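PDB 3H16: TIR protein from Paracoccus denitrificans PD1222, which belongs to the TIR-domain family, adopting its compact fold of a parallel beta-sheet flanked by helices. Local coordinates for residues B[93-98]-B[123-128]. Residues are numbered along the deposited sequence; the frame is centred on the assembly and turned at random.
Sequences KELDGL and SFSPTM
Leu95 meets Phe124 where the two segments come closest, and the two side chains reach for each other from opposite directions. The far end of the ring does the touching: CZ of Phe124 lies 3.3 Å from CD1 of Leu95, and the same CZ stands 3.5 Å from Leu95 CD2. Both methyls approach CZ from the same side of the ring plane, with CD1 also 3.7 Å from Phe124 CE1 and 3.8 Å from CE2. CD1 comes in obliquely to the ring.

Phe124 gets there by extension. Its CG is anti to the backbone N (chi1 166°), which carries the ring out across the gap although the bond leaving its backbone does not aim at the partner. Leu95 does point across, and the same CD1 also lies 4.2 Å from CB of Ser125, the residue at which the chain leaves helical geometry after 118-124.

One turn further on, Leu98 and Met128 make a lighter second touch, Leu98 CD2 to Met128 CE at 4.1 Å. The methionine sets out with CG anti to its backbone N, then bends at both chi2 (68°) and chi3 (85°), folding its terminal methyl toward the leucine. The 2.8 Å bond from Leu98 N to Leu95 O closes the short turn between the two leucines, and both point toward 123-128. Contact here is apolar throughout.

Leu95 and Leu98 also rest on Leu63 of helix 63-73, while Phe124 stacks on Phe86 from helix 83-86. Phe99 touches both Ser125 and Met128. At the sheet, Leu98 reaches Val79 and Met128 reaches Leu81, joining the 3-10 turn after helix 92-95 and helix 126-129 over strand 74-81, the central strand of the parallel TIR sheet.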
ATOM      1  N   LYS B  93       4.555  -2.993  25.140  1.00 50.48           N
ATOM      2  CA  LYS B  93       4.542  -4.435  24.938  1.00 54.67           C
ATOM      3  C   LYS B  93       3.175  -4.937  24.447  1.00 53.24           C
ATOM      4  O   LYS B  93       3.055  -6.056  23.942  1.00 51.90           O
ATOM      5  CB  LYS B  93       4.924  -5.132  26.249  1.00 62.04           C
ATOM      6  CG  LYS B  93       5.364  -6.581  26.097  1.00 72.95           C
ATOM      7  CD  LYS B  93       5.836  -7.169  27.428  1.00 78.27           C
ATOM      8  CE  LYS B  93       7.077  -6.457  27.956  1.00 80.25           C
ATOM      9  NZ  LYS B  93       7.517  -7.008  29.270  1.00 79.11           N
ATOM     10  N   GLU B  94       2.147  -4.109  24.583  1.00 50.48           N
ATOM     11  CA  GLU B  94       0.812  -4.504  24.160  1.00 47.82           C
ATOM     12  C   GLU B  94       0.586  -4.111  22.698  1.00 44.51           C
ATOM     13  O   GLU B  94      -0.255  -4.688  22.011  1.00 42.39           O
ATOM     14  CB  GLU B  94      -0.231  -3.831  25.055  1.00 51.86           C
ATOM     15  CG  GLU B  94      -1.562  -4.552  25.122  1.00 58.05           C
ATOM     16  CD  GLU B  94      -1.470  -5.866  25.873  1.00 61.64           C
ATOM     17  OE1 GLU B  94      -2.475  -6.606  25.906  1.00 64.04           O
ATOM     18  OE2 GLU B  94      -0.394  -6.156  26.435  1.00 62.44           O
ATOM     19  N   LEU B  95       1.347  -3.125  22.233  1.00 40.57           N
ATOM     20  CA  LEU B  95       1.236  -2.649  20.868  1.00 37.51           C
ATOM     21  C   LEU B  95       2.072  -3.463  19.896  1.00 40.93           C
ATOM     22  O   LEU B  95       1.688  -3.629  18.742  1.00 40.22           O
ATOM     23  CB  LEU B  95       1.663  -1.183  20.794  1.00 31.85           C
ATOM     24  CG  LEU B  95       0.724  -0.236  21.539  1.00 29.27           C
ATOM     25  CD1 LEU B  95       1.092   1.213  21.257  1.00 24.94           C
ATOM     26  CD2 LEU B  95      -0.719  -0.516  21.089  1.00 25.49           C
ATOM     27  N   ASP B  96       3.203  -3.981  20.373  1.00 45.14           N
ATOM     28  CA  ASP B  96       4.138  -4.757  19.551  1.00 51.03           C
ATOM     29  C   ASP B  96       3.574  -5.785  18.563  1.00 54.73           C
ATOM     30  O   ASP B  96       4.088  -5.921  17.450  1.00 57.14           O
ATOM     31  CB  ASP B  96       5.185  -5.447  20.442  1.00 51.39           C
ATOM     32  CG  ASP B  96       6.142  -4.456  21.113  1.00 50.12           C
ATOM     33  OD1 ASP B  96       6.357  -3.352  20.561  1.00 48.55           O
ATOM     34  OD2 ASP B  96       6.691  -4.795  22.185  1.00 47.52           O
ATOM     35  N   GLY B  97       2.539  -6.519  18.955  1.00 57.52           N
ATOM     36  CA  GLY B  97       1.984  -7.513  18.053  1.00 59.91           C
ATOM     37  C   GLY B  97       1.257  -6.904  16.865  1.00 60.37           C
ATOM     38  O   GLY B  97       1.155  -7.512  15.799  1.00 61.01           O
ATOM     39  N   LEU B  98       0.767  -5.684  17.060  1.00 59.08           N
ATOM     40  CA  LEU B  98       0.011  -4.952  16.053  1.00 56.56           C
ATOM     41  C   LEU B  98       0.811  -4.546  14.818  1.00 58.55           C
ATOM     42  O   LEU B  98       0.283  -3.883  13.925  1.00 59.19           O
ATOM     43  CB  LEU B  98      -0.586  -3.706  16.705  1.00 51.34           C
ATOM     44  CG  LEU B  98      -1.940  -3.189  16.229  1.00 48.01           C
ATOM     45  CD1 LEU B  98      -2.986  -4.300  16.303  1.00 45.17           C
ATOM     46  CD2 LEU B  98      -2.353  -2.021  17.107  1.00 46.80           C
ATOM     47  N   SER B 123       2.106  10.800  19.282  1.00 28.84           N
ATOM     48  CA  SER B 123       2.069  10.841  20.745  1.00 32.96           C
ATOM     49  C   SER B 123       1.758   9.467  21.326  1.00 37.18           C
ATOM     50  O   SER B 123       2.302   9.072  22.361  1.00 37.96           O
ATOM     51  CB  SER B 123       1.018  11.830  21.237  1.00 30.74           C
ATOM     52  OG  SER B 123       1.500  13.154  21.158  1.00 34.86           O
ATOM     53  N   PHE B 124       0.877   8.739  20.653  1.00 40.00           N
ATOM     54  CA  PHE B 124       0.504   7.416  21.107  1.00 43.51           C
ATOM     55  C   PHE B 124       1.593   6.407  20.759  1.00 41.73           C
ATOM     56  O   PHE B 124       2.007   5.615  21.609  1.00 43.86           O
ATOM     57  CB  PHE B 124      -0.820   7.005  20.461  1.00 50.79           C
ATOM     58  CG  PHE B 124      -1.127   5.543  20.586  1.00 57.74           C
ATOM     59  CD1 PHE B 124      -1.329   4.963  21.836  1.00 62.50           C
ATOM     60  CD2 PHE B 124      -1.214   4.741  19.451  1.00 60.76           C
ATOM     61  CE1 PHE B 124      -1.616   3.604  21.953  1.00 63.65           C
ATOM     62  CE2 PHE B 124      -1.502   3.381  19.554  1.00 62.54           C
ATOM     63  CZ  PHE B 124      -1.703   2.811  20.810  1.00 63.61           C
ATOM     64  N   SER B 125       2.064   6.447  19.513  1.00 37.43           N
ATOM     65  CA  SER B 125       3.081   5.514  19.043  1.00 33.68           C
ATOM     66  C   SER B 125       3.837   6.060  17.837  1.00 34.27           C
ATOM     67  O   SER B 125       3.304   6.098  16.730  1.00 35.00           O
ATOM     68  CB  SER B 125       2.423   4.184  18.666  1.00 31.66           C
ATOM     69  OG  SER B 125       3.355   3.289  18.088  1.00 26.51           O
ATOM     70  N   PRO B 126       5.104   6.466  18.034  1.00 33.48           N
ATOM     71  CA  PRO B 126       5.953   7.013  16.970  1.00 32.57           C
ATOM     72  C   PRO B 126       6.017   6.127  15.727  1.00 33.32           C
ATOM     73  O   PRO B 126       5.840   6.604  14.605  1.00 34.26           O
ATOM     74  CB  PRO B 126       7.314   7.138  17.646  1.00 31.44           C
ATOM     75  CG  PRO B 126       6.950   7.369  19.094  1.00 31.64           C
ATOM     76  CD  PRO B 126       5.842   6.389  19.310  1.00 31.57           C
ATOM     77  N   THR B 127       6.271   4.840  15.926  1.00 32.76           N
ATOM     78  CA  THR B 127       6.368   3.907  14.807  1.00 33.58           C
ATOM     79  C   THR B 127       5.077   3.882  13.981  1.00 33.97           C
ATOM     80  O   THR B 127       5.112   3.864  12.750  1.00 30.66           O
ATOM     81  CB  THR B 127       6.682   2.474  15.312  1.00 34.99           C
ATOM     82  OG1 THR B 127       7.819   2.520  16.181  1.00 36.33           O
ATOM     83  CG2 THR B 127       6.992   1.539  14.147  1.00 34.63           C
ATOM     84  N   MET B 128       3.943   3.897  14.670  1.00 35.67           N
ATOM     85  CA  MET B 128       2.636   3.864  14.023  1.00 38.00           C
ATOM     86  C   MET B 128       2.363   5.112  13.180  1.00 34.58           C
ATOM     87  O   MET B 128       1.668   5.047  12.155  1.00 30.98           O
ATOM     88  CB  MET B 128       1.548   3.720  15.093  1.00 48.51           C
ATOM     89  CG  MET B 128       0.128   3.663  14.557  1.00 65.04           C
ATOM     90  SD  MET B 128      -0.220   2.151  13.633  1.00 76.33           S
ATOM     91  CE  MET B 128      -0.679   1.039  14.974  1.00 83.63           C
TER